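Local coordinates for secreted protein (PDB 5LXZ), which is probably a secreted copper-radical oxidase of the galactose oxidase-like AA5 family, here an engineered variant with copper bound at its mononuclear site, at residues A[401-409]-A[420-428]; A[451-461]-A[492-502]. The protein carries 1 engineered substitution. All coordinates share one frame; numbering follows the deposited sequence.

Contact 1 (A[401-409]-A[420-428]); sequences LEKGTRYPQ and VSGGSQDYR. With EDO (1,2-ethanediol), chain L.
Gln409 and Ser421 start the pairing of these segments, each giving its N-H to the other's carbonyl oxygen, as an antiparallel hydrogen-bonded pair at the mouth of a beta hairpin; beside it a water joins Gln409 OE1 to Ser421 OG. Beyond it Arg406 and Ser424 make a second such bridge, with Arg406 N 2.8 Å from Ser424 O. Between the bridges Gly422 and Gly423 leave the pairing, and Gly423 CA packs 3.0 Å from Arg406 O.

Side chains add bonds of their own. Tyr407 OH accepts the backbone N-H of Arg428 at 2.9 Å, fairly straight at 157°. Ser424 OG lies between its backbone N and carbonyl carbon (chi1 60°), which sets it in plane at the Tyr407 ring edge, 3.4 Å from CD2, while it donates to Asp426 O.

Packing completes the contact: Tyr427 CD1 lies over one face of the Arg406 guanidinium, whose NH2 is held by Gly372 O, and Pro408 CB meets Val420 CG1 at 4.3 Å.

The contact lies at one end of the two inner strands of a Kelch propeller blade, 409-412 and 418-421, on the side where Arg428 approaches the copper. Strand 438-442 flanks the second, and Gln409 also touches strand 462-466 of the next blade.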
loop_
_atom_site.group_PDB
_atom_site.type_symbol
_atom_site.label_atom_id
_atom_site.label_comp_id
_atom_site.label_asym_id
_atom_site.label_seq_id
_atom_site.Cartn_x
_atom_site.Cartn_y
_atom_site.Cartn_z
ATOM N N LEU A 401 -20.168 4.691 -1.790
ATOM C CA LEU A 401 -20.433 3.579 -0.911
ATOM C C LEU A 401 -21.576 3.969 0.020
ATOM O O LEU A 401 -21.978 5.147 0.069
ATOM C CB LEU A 401 -19.188 3.265 -0.098
ATOM C CG LEU A 401 -17.941 2.953 -0.921
ATOM C CD1 LEU A 401 -16.692 3.017 -0.062
ATOM C CD2 LEU A 401 -18.058 1.605 -1.595
ATOM N N GLU A 402 -22.086 3.014 0.767
ATOM C CA GLU A 402 -23.146 3.299 1.744
ATOM C C GLU A 402 -22.590 3.992 2.984
ATOM O O GLU A 402 -23.247 4.872 3.522
ATOM C CB GLU A 402 -23.942 2.036 2.127
ATOM C CG GLU A 402 -25.037 2.286 3.171
ATOM C CD GLU A 402 -25.636 1.049 3.808
ATOM O OE1 GLU A 402 -25.149 -0.063 3.601
ATOM O OE2 GLU A 402 -26.657 1.214 4.545
ATOM N N LYS A 403 -21.405 3.611 3.441
ATOM C CA LYS A 403 -20.843 4.061 4.698
ATOM C C LYS A 403 -19.440 4.553 4.434
ATOM O O LYS A 403 -18.814 4.098 3.507
ATOM C CB LYS A 403 -20.747 2.875 5.664
ATOM C CG LYS A 403 -22.118 2.336 6.051
ATOM C CD LYS A 403 -21.978 1.056 6.827
ATOM C CE LYS A 403 -23.363 0.496 7.107
ATOM N NZ LYS A 403 -23.297 -0.661 8.017
ATOM N N GLY A 404 -18.970 5.442 5.277
ATOM C CA GLY A 404 -17.580 5.831 5.236
ATOM C C GLY A 404 -16.735 4.596 5.464
ATOM O O GLY A 404 -16.990 3.795 6.349
ATOM N N THR A 405 -15.689 4.470 4.662
ATOM C CA THR A 405 -14.915 3.218 4.600
ATOM C C THR A 405 -13.423 3.478 4.538
ATOM O O THR A 405 -12.955 3.916 3.472
ATOM C CB THR A 405 -15.321 2.422 3.343
ATOM O OG1 THR A 405 -16.751 2.214 3.331
ATOM C CG2 THR A 405 -14.666 1.064 3.316
ATOM N N ARG A 406 -12.701 3.201 5.627
ATOM C CA ARG A 406 -11.247 3.059 5.590
ATOM C C ARG A 406 -10.868 1.681 5.056
ATOM O O ARG A 406 -11.563 0.696 5.276
ATOM C CB ARG A 406 -10.636 3.166 6.982
ATOM C CG ARG A 406 -10.676 4.519 7.643
ATOM C CD ARG A 406 -10.074 4.394 8.994
ATOM N NE ARG A 406 -9.881 5.662 9.670
ATOM C CZ ARG A 406 -8.814 6.459 9.531
ATOM N NH1 ARG A 406 -7.856 6.198 8.628
ATOM N NH2 ARG A 406 -8.690 7.540 10.271
ATOM N N TYR A 407 -9.688 1.587 4.431
ATOM C CA TYR A 407 -9.097 0.301 4.073
ATOM C C TYR A 407 -9.858 -0.544 3.036
ATOM O O TYR A 407 -9.717 -1.752 3.059
ATOM C CB TYR A 407 -8.804 -0.607 5.283
ATOM C CG TYR A 407 -8.381 0.083 6.538
ATOM C CD1 TYR A 407 -7.082 0.574 6.715
ATOM C CD2 TYR A 407 -9.253 0.174 7.594
ATOM C CE1 TYR A 407 -6.700 1.194 7.896
ATOM C CE2 TYR A 407 -8.854 0.804 8.760
ATOM C CZ TYR A 407 -7.567 1.263 8.919
ATOM O OH TYR A 407 -7.203 1.873 10.128
ATOM N N PRO A 408 -10.674 0.038 2.150
ATOM C CA PRO A 408 -11.365 -0.869 1.219
ATOM C C PRO A 408 -10.370 -1.605 0.361
ATOM O O PRO A 408 -9.347 -1.019 -0.094
ATOM C CB PRO A 408 -12.197 0.080 0.340
ATOM C CG PRO A 408 -11.404 1.352 0.379
ATOM C CD PRO A 408 -10.823 1.444 1.771
ATOM N N GLN A 409 -10.627 -2.903 0.171
ATOM C CA GLN A 409 -9.877 -3.689 -0.823
ATOM C C GLN A 409 -10.422 -3.370 -2.202
ATOM O O GLN A 409 -11.620 -3.111 -2.357
ATOM C CB GLN A 409 -10.000 -5.171 -0.531
ATOM C CG GLN A 409 -9.342 -5.631 0.763
ATOM C CD GLN A 409 -10.276 -5.664 1.972
ATOM O OE1 GLN A 409 -11.189 -6.494 2.027
ATOM N NE2 GLN A 409 -10.068 -4.786 2.935
ATOM N N VAL A 420 -14.705 -3.961 -5.104
ATOM C CA VAL A 420 -14.432 -3.079 -3.988
ATOM C C VAL A 420 -15.109 -3.686 -2.784
ATOM O O VAL A 420 -16.348 -3.851 -2.777
ATOM C CB VAL A 420 -14.951 -1.662 -4.271
ATOM C CG1 VAL A 420 -14.723 -0.769 -3.077
ATOM C CG2 VAL A 420 -14.301 -1.103 -5.518
ATOM N N SER A 421 -14.336 -4.093 -1.796
ATOM C CA SER A 421 -14.852 -4.920 -0.702
ATOM C C SER A 421 -14.230 -4.578 0.628
ATOM O O SER A 421 -13.068 -4.200 0.717
ATOM C CB SER A 421 -14.611 -6.412 -1.052
ATOM O OG SER A 421 -15.225 -7.292 -0.131
ATOM N N GLY A 422 -14.991 -4.824 1.679
ATOM C CA GLY A 422 -14.467 -4.738 3.008
ATOM C C GLY A 422 -14.143 -3.336 3.438
ATOM O O GLY A 422 -14.749 -2.359 2.961
ATOM N N GLY A 423 -13.195 -3.232 4.350
ATOM C CA GLY A 423 -12.898 -1.994 4.995
ATOM C C GLY A 423 -13.645 -1.831 6.300
ATOM O O GLY A 423 -14.337 -2.756 6.729
ATOM N N SER A 424 -13.463 -0.702 6.966
ATOM C CA SER A 424 -14.158 -0.457 8.230
ATOM C C SER A 424 -14.551 0.985 8.322
ATOM O O SER A 424 -13.958 1.860 7.707
ATOM C CB SER A 424 -13.320 -0.852 9.423
ATOM O OG SER A 424 -12.105 -0.117 9.473
ATOM N N GLN A 425 -15.575 1.252 9.127
ATOM C CA GLN A 425 -16.061 2.605 9.211
ATOM C C GLN A 425 -15.160 3.510 10.059
ATOM O O GLN A 425 -15.218 4.740 9.915
ATOM C CB GLN A 425 -17.480 2.601 9.774
ATOM C CG GLN A 425 -18.237 3.905 9.627
ATOM C CD GLN A 425 -19.775 3.767 9.802
ATOM O OE1 GLN A 425 -20.314 2.695 9.917
ATOM N NE2 GLN A 425 -20.452 4.886 9.765
ATOM N N ASP A 426 -14.356 2.906 10.937
ATOM C CA ASP A 426 -13.463 3.645 11.800
ATOM C C ASP A 426 -12.079 3.038 11.827
ATOM O O ASP A 426 -11.840 1.929 11.322
ATOM C CB ASP A 426 -14.104 3.693 13.201
ATOM C CG ASP A 426 -13.661 4.881 14.038
ATOM O OD1 ASP A 426 -12.749 5.685 13.674
ATOM O OD2 ASP A 426 -14.169 4.958 15.196
ATOM N N TYR A 427 -11.169 3.763 12.452
ATOM C CA TYR A 427 -9.760 3.397 12.601
ATOM C C TYR A 427 -9.569 1.996 13.126
ATOM O O TYR A 427 -10.090 1.663 14.171
ATOM C CB TYR A 427 -9.078 4.431 13.503
ATOM C CG TYR A 427 -7.633 4.158 13.775
ATOM C CD1 TYR A 427 -6.637 4.530 12.864
ATOM C CD2 TYR A 427 -7.239 3.545 14.959
ATOM C CE1 TYR A 427 -5.300 4.299 13.127
ATOM C CE2 TYR A 427 -5.913 3.284 15.240
ATOM C CZ TYR A 427 -4.939 3.627 14.300
ATOM O OH TYR A 427 -3.638 3.392 14.571
ATOM N N ARG A 428 -8.851 1.155 12.383
ATOM C CA ARG A 428 -8.545 -0.201 12.797
ATOM C C ARG A 428 -9.762 -0.986 13.273
ATOM O O ARG A 428 -9.673 -1.794 14.226
ATOM C CB ARG A 428 -7.412 -0.236 13.799
ATOM C CG ARG A 428 -6.089 0.248 13.218
ATOM C CD ARG A 428 -4.945 -0.027 14.143
ATOM N NE ARG A 428 -4.768 -1.452 14.368
ATOM C CZ ARG A 428 -3.818 -1.971 15.119
ATOM N NH1 ARG A 428 -2.952 -1.204 15.782
ATOM N NH2 ARG A 428 -3.746 -3.276 15.242
HETATM C C1 EDO L . -2.008 -3.928 17.972
HETATM O O1 EDO L . -1.014 -3.165 17.295
HETATM C C2 EDO L . -2.323 -5.282 17.368
HETATM O O2 EDO L . -3.591 -5.751 17.909
HETATM O O HOH W 1 -13.535 -7.849 1.953
#

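Contact 2 (A[451-461]-A[492-502]); sequences VADPLVGRNYH and FEQRIEIYTPP. With CU (copper (II) ion), chain B.
With CG anti to its carbonyl carbon (chi1 -83°) and the chain extended beyond it, Glu497 reaches from its strand to loop 451-461, while a bend at chi3 (-72°) turns the Arg458 guanidinium to meet it. In one of its two conformers Arg458 points NH1 and NH2 end-on at the one atom Glu497 OE1, both at 2.8 Å; NH2 uses the anti lone pair and NH1 comes from above the carboxylate, the planes lying 48° apart. From the side opposite NH1, Val456 N gives OE1 a third donor at 2.9 Å. Leu455 N binds OE2 on its syn side at 2.8 Å. An alanine at Glu497 would probably leave the N-H groups of Leu455 and Val456 without their acceptor and the Arg458 charge without its mate.

Val456 CG2 sits over the centre of the Arg495 guanidinium, which is held flat by a side-on salt bridge to Glu493. At one end Val451 CG2 packs against Tyr499 OH, hydrogen-bonded to Asn12 O. At the other, Phe492 CE2 lies 3.9 Å from His461 CB, beside the copper. His461, its ND1 hydrogen-bonded to Asp478 OD2, binds the metal through NE2 at 2.0 Å with Tyr248, His548 and a water; Tyr460 also belongs to the site.

The loop runs antiparallel alongside strand 496-500. Outermost in the blade of 462-466, 472-476 and 496-500 lies N-terminal strand 14-18, joining both ends of the propeller chain in the familiar beta-propeller closure.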
loop_
_atom_site.group_PDB
_atom_site.type_symbol
_atom_site.label_atom_id
_atom_site.label_comp_id
_atom_site.label_asym_id
_atom_site.label_seq_id
_atom_site.Cartn_x
_atom_site.Cartn_y
_atom_site.Cartn_z
ATOM N N VAL A 451 -22.751 -6.997 -4.497
ATOM C CA VAL A 451 -22.616 -8.439 -4.675
ATOM C C VAL A 451 -22.621 -9.137 -3.305
ATOM O O VAL A 451 -22.975 -8.509 -2.332
ATOM C CB VAL A 451 -21.437 -8.802 -5.581
ATOM C CG1 VAL A 451 -21.676 -8.301 -7.003
ATOM C CG2 VAL A 451 -20.074 -8.312 -5.010
ATOM N N ALA A 452 -22.243 -10.399 -3.240
ATOM C CA ALA A 452 -22.334 -11.159 -1.977
ATOM C C ALA A 452 -21.459 -10.525 -0.912
ATOM O O ALA A 452 -20.347 -10.041 -1.219
ATOM C CB ALA A 452 -21.892 -12.578 -2.197
ATOM N N ASP A 453 -21.938 -10.523 0.319
ATOM C CA ASP A 453 -21.168 -10.004 1.465
ATOM C C ASP A 453 -19.970 -10.897 1.753
ATOM O O ASP A 453 -20.096 -12.118 1.841
ATOM C CB ASP A 453 -21.985 -9.956 2.750
ATOM C CG ASP A 453 -23.147 -9.032 2.699
ATOM O OD1 ASP A 453 -23.330 -8.174 1.824
ATOM O OD2 ASP A 453 -23.945 -9.187 3.657
ATOM N N PRO A 454 -18.784 -10.306 1.962
ATOM C CA PRO A 454 -17.710 -11.110 2.501
ATOM C C PRO A 454 -18.038 -11.731 3.836
ATOM O O PRO A 454 -18.900 -11.221 4.571
ATOM C CB PRO A 454 -16.546 -10.104 2.685
ATOM C CG PRO A 454 -17.107 -8.754 2.516
ATOM C CD PRO A 454 -18.505 -8.854 1.944
ATOM N N LEU A 455 -17.351 -12.818 4.148
ATOM C CA LEU A 455 -17.587 -13.526 5.394
ATOM C C LEU A 455 -16.752 -13.029 6.536
ATOM O O LEU A 455 -17.129 -13.168 7.691
ATOM C CB LEU A 455 -17.320 -15.019 5.202
ATOM C CG LEU A 455 -18.123 -15.692 4.092
ATOM C CD1 LEU A 455 -17.754 -17.161 3.949
ATOM C CD2 LEU A 455 -19.632 -15.532 4.244
ATOM N N VAL A 456 -15.576 -12.503 6.217
ATOM C CA VAL A 456 -14.626 -12.087 7.217
ATOM C C VAL A 456 -14.396 -10.578 7.062
ATOM O O VAL A 456 -14.155 -10.101 5.948
ATOM C CB VAL A 456 -13.284 -12.820 6.994
ATOM C CG1 VAL A 456 -12.191 -12.345 7.954
ATOM C CG2 VAL A 456 -13.482 -14.315 7.143
ATOM N N GLY A 457 -14.382 -9.864 8.180
ATOM C CA GLY A 457 -14.095 -8.447 8.207
ATOM C C GLY A 457 -12.632 -8.167 7.957
ATOM O O GLY A 457 -11.763 -8.874 8.445
ATOM N N ARG A 458 -12.364 -7.135 7.158
ATOM C CA ARG A 458 -10.986 -6.765 6.758
ATOM C C ARG A 458 -10.787 -5.257 6.890
ATOM O O ARG A 458 -11.413 -4.499 6.162
ATOM C CB ARG A 458 -10.690 -7.259 5.330
ATOM C CG ARG A 458 -10.205 -8.735 5.294
ATOM C CD ARG A 458 -9.911 -9.234 3.913
ATOM N NE ARG A 458 -11.143 -9.430 3.194
ATOM C CZ ARG A 458 -11.887 -10.524 3.275
ATOM N NH1 ARG A 458 -12.979 -10.583 2.549
ATOM N NH2 ARG A 458 -11.548 -11.543 4.074
ATOM N N ASN A 459 -9.940 -4.829 7.828
ATOM C CA ASN A 459 -9.644 -3.411 8.040
ATOM C C ASN A 459 -8.161 -3.194 7.774
ATOM O O ASN A 459 -7.713 -3.541 6.674
ATOM C CB ASN A 459 -10.264 -2.827 9.341
ATOM C CG ASN A 459 -9.724 -3.431 10.637
ATOM O OD1 ASN A 459 -8.628 -3.097 11.104
ATOM N ND2 ASN A 459 -10.523 -4.316 11.257
ATOM N N TYR A 460 -7.436 -2.622 8.716
ATOM C CA TYR A 460 -5.975 -2.409 8.617
ATOM C C TYR A 460 -5.252 -3.694 8.332
ATOM O O TYR A 460 -5.652 -4.761 8.793
ATOM C CB TYR A 460 -5.543 -1.868 9.983
ATOM C CG TYR A 460 -4.144 -1.427 10.155
ATOM C CD1 TYR A 460 -3.600 -0.533 9.266
ATOM C CD2 TYR A 460 -3.417 -1.833 11.254
ATOM C CE1 TYR A 460 -2.319 -0.055 9.464
ATOM C CE2 TYR A 460 -2.110 -1.363 11.450
ATOM C CZ TYR A 460 -1.605 -0.490 10.535
ATOM O OH TYR A 460 -0.316 -0.013 10.714
ATOM N N HIS A 461 -4.189 -3.621 7.519
ATOM C CA HIS A 461 -3.350 -4.786 7.241
ATOM C C HIS A 461 -4.102 -5.895 6.535
ATOM O O HIS A 461 -3.917 -7.069 6.886
ATOM C CB HIS A 461 -2.687 -5.306 8.509
ATOM C CG HIS A 461 -1.590 -4.433 9.028
ATOM N ND1 HIS A 461 -1.094 -4.547 10.305
ATOM C CD2 HIS A 461 -0.851 -3.471 8.420
ATOM C CE1 HIS A 461 -0.120 -3.681 10.481
ATOM N NE2 HIS A 461 0.055 -3.026 9.355
ATOM N N PHE A 492 -4.951 -10.594 15.322
ATOM C CA PHE A 492 -4.811 -10.565 13.875
ATOM C C PHE A 492 -5.642 -11.675 13.222
ATOM O O PHE A 492 -5.656 -12.804 13.682
ATOM C CB PHE A 492 -3.326 -10.689 13.516
ATOM C CG PHE A 492 -3.013 -10.235 12.130
ATOM C CD1 PHE A 492 -3.316 -11.042 11.018
ATOM C CD2 PHE A 492 -2.439 -8.994 11.922
ATOM C CE1 PHE A 492 -3.081 -10.599 9.737
ATOM C CE2 PHE A 492 -2.174 -8.566 10.624
ATOM C CZ PHE A 492 -2.508 -9.362 9.543
ATOM N N GLU A 493 -6.283 -11.337 12.101
ATOM C CA GLU A 493 -7.121 -12.226 11.346
ATOM C C GLU A 493 -6.243 -13.097 10.469
ATOM O O GLU A 493 -5.618 -12.623 9.529
ATOM C CB GLU A 493 -8.114 -11.414 10.520
ATOM C CG GLU A 493 -8.974 -12.262 9.612
ATOM C CD GLU A 493 -9.831 -13.200 10.450
ATOM O OE1 GLU A 493 -10.822 -12.722 11.076
ATOM O OE2 GLU A 493 -9.461 -14.388 10.488
ATOM N N GLN A 494 -6.214 -14.397 10.755
ATOM C CA GLN A 494 -5.391 -15.348 10.022
ATOM C C GLN A 494 -6.154 -16.127 8.980
ATOM O O GLN A 494 -5.568 -16.859 8.199
ATOM C CB GLN A 494 -4.648 -16.290 11.007
ATOM C CG GLN A 494 -3.743 -15.542 11.970
ATOM C CD GLN A 494 -2.824 -16.466 12.732
ATOM O OE1 GLN A 494 -3.266 -17.547 13.164
ATOM N NE2 GLN A 494 -1.562 -16.058 12.935
ATOM N N ARG A 495 -7.461 -15.914 8.894
ATOM C CA ARG A 495 -8.218 -16.591 7.875
ATOM C C ARG A 495 -8.018 -15.902 6.514
ATOM O O ARG A 495 -7.796 -14.683 6.439
ATOM C CB ARG A 495 -9.685 -16.620 8.231
ATOM C CG ARG A 495 -9.981 -17.492 9.442
ATOM C CD ARG A 495 -11.436 -17.404 9.838
ATOM N NE ARG A 495 -11.751 -16.089 10.336
ATOM C CZ ARG A 495 -12.966 -15.667 10.635
ATOM N NH1 ARG A 495 -14.013 -16.471 10.438
ATOM N NH2 ARG A 495 -13.148 -14.432 11.068
ATOM N N ILE A 496 -8.145 -16.696 5.456
ATOM C CA ILE A 496 -8.058 -16.278 4.079
ATOM C C ILE A 496 -9.449 -16.536 3.464
ATOM O O ILE A 496 -10.073 -17.527 3.853
ATOM C CB ILE A 496 -6.957 -17.166 3.449
ATOM C CG1 ILE A 496 -5.615 -16.926 4.153
ATOM C CG2 ILE A 496 -6.791 -16.911 1.966
ATOM C CD1 ILE A 496 -5.140 -15.477 4.019
ATOM N N GLU A 497 -9.904 -15.714 2.530
ATOM C CA GLU A 497 -11.131 -15.988 1.804
ATOM C C GLU A 497 -10.831 -16.028 0.322
ATOM O O GLU A 497 -9.937 -15.319 -0.173
ATOM C CB GLU A 497 -12.185 -14.924 2.042
ATOM C CG GLU A 497 -13.001 -15.073 3.300
ATOM C CD GLU A 497 -14.144 -14.038 3.380
ATOM O OE1 GLU A 497 -13.916 -12.921 3.818
ATOM O OE2 GLU A 497 -15.284 -14.341 3.017
ATOM N N ILE A 498 -11.609 -16.818 -0.395
ATOM C CA ILE A 498 -11.667 -16.756 -1.847
ATOM C C ILE A 498 -13.022 -16.276 -2.272
ATOM O O ILE A 498 -14.035 -16.818 -1.799
ATOM C CB ILE A 498 -11.447 -18.138 -2.435
ATOM C CG1 ILE A 498 -10.140 -18.677 -1.940
ATOM C CG2 ILE A 498 -11.502 -18.130 -3.957
ATOM C CD1 ILE A 498 -8.962 -17.906 -2.320
ATOM N N TYR A 499 -13.056 -15.277 -3.127
ATOM C CA TYR A 499 -14.276 -14.815 -3.724
ATOM C C TYR A 499 -14.361 -15.323 -5.147
ATOM O O TYR A 499 -13.458 -15.135 -5.972
ATOM C CB TYR A 499 -14.385 -13.276 -3.690
ATOM C CG TYR A 499 -15.647 -12.769 -4.349
ATOM C CD1 TYR A 499 -16.888 -13.056 -3.802
ATOM C CD2 TYR A 499 -15.603 -12.077 -5.542
ATOM C CE1 TYR A 499 -18.039 -12.621 -4.409
ATOM C CE2 TYR A 499 -16.745 -11.595 -6.151
ATOM C CZ TYR A 499 -17.985 -11.932 -5.615
ATOM O OH TYR A 499 -19.096 -11.450 -6.258
ATOM N N THR A 500 -15.503 -15.926 -5.488
ATOM C CA THR A 500 -15.784 -16.380 -6.835
ATOM C C THR A 500 -16.826 -15.422 -7.418
ATOM O O THR A 500 -17.973 -15.376 -6.934
ATOM C CB THR A 500 -16.372 -17.809 -6.809
ATOM O OG1 THR A 500 -15.411 -18.707 -6.280
ATOM C CG2 THR A 500 -16.724 -18.266 -8.191
ATOM N N PRO A 501 -16.470 -14.638 -8.425
ATOM C CA PRO A 501 -17.398 -13.607 -8.900
ATOM C C PRO A 501 -18.585 -14.231 -9.687
ATOM O O PRO A 501 -18.502 -15.378 -10.090
ATOM C CB PRO A 501 -16.527 -12.716 -9.828
ATOM C CG PRO A 501 -15.133 -12.973 -9.311
ATOM C CD PRO A 501 -15.095 -14.404 -8.922
ATOM N N PRO A 502 -19.607 -13.442 -9.950
ATOM C CA PRO A 502 -20.781 -13.955 -10.683
ATOM C C PRO A 502 -20.416 -14.591 -12.013
ATOM O O PRO A 502 -21.063 -15.555 -12.456
ATOM C CB PRO A 502 -21.582 -12.691 -10.925
ATOM C CG PRO A 502 -21.237 -11.778 -9.794
ATOM C CD PRO A 502 -19.802 -12.061 -9.494
HETATM CU CU CU B . 1.306 -1.485 8.944
HETATM O O HOH W 2 -11.610 -10.167 10.814
HETATM O O HOH W 3 -8.961 -11.982 5.808
HETATM O O HOH W 4 2.120 -1.272 10.961
#

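Both contacts are largely buried, yet they illustrate two ways of joining propeller elements. Contact 1 works within one blade, closing the mouth of a hairpin mainly through paired backbone groups; contact 2 joins the loop between blades to a strand of the next, without backbone pairing, through a carboxylate and its donors. Exposed residues lie at their margins, Gln425 in the first and Leu455 in the second. The two meet directly: Gly423 N probably bonds Arg458 O, Gln409 OE1 probably accepts from Arg458 NE, and Ser424 packs on Asn459. Toward the copper Arg428 of contact 1 touches Tyr460, whereas contact 2 itself supplies a metal ligand.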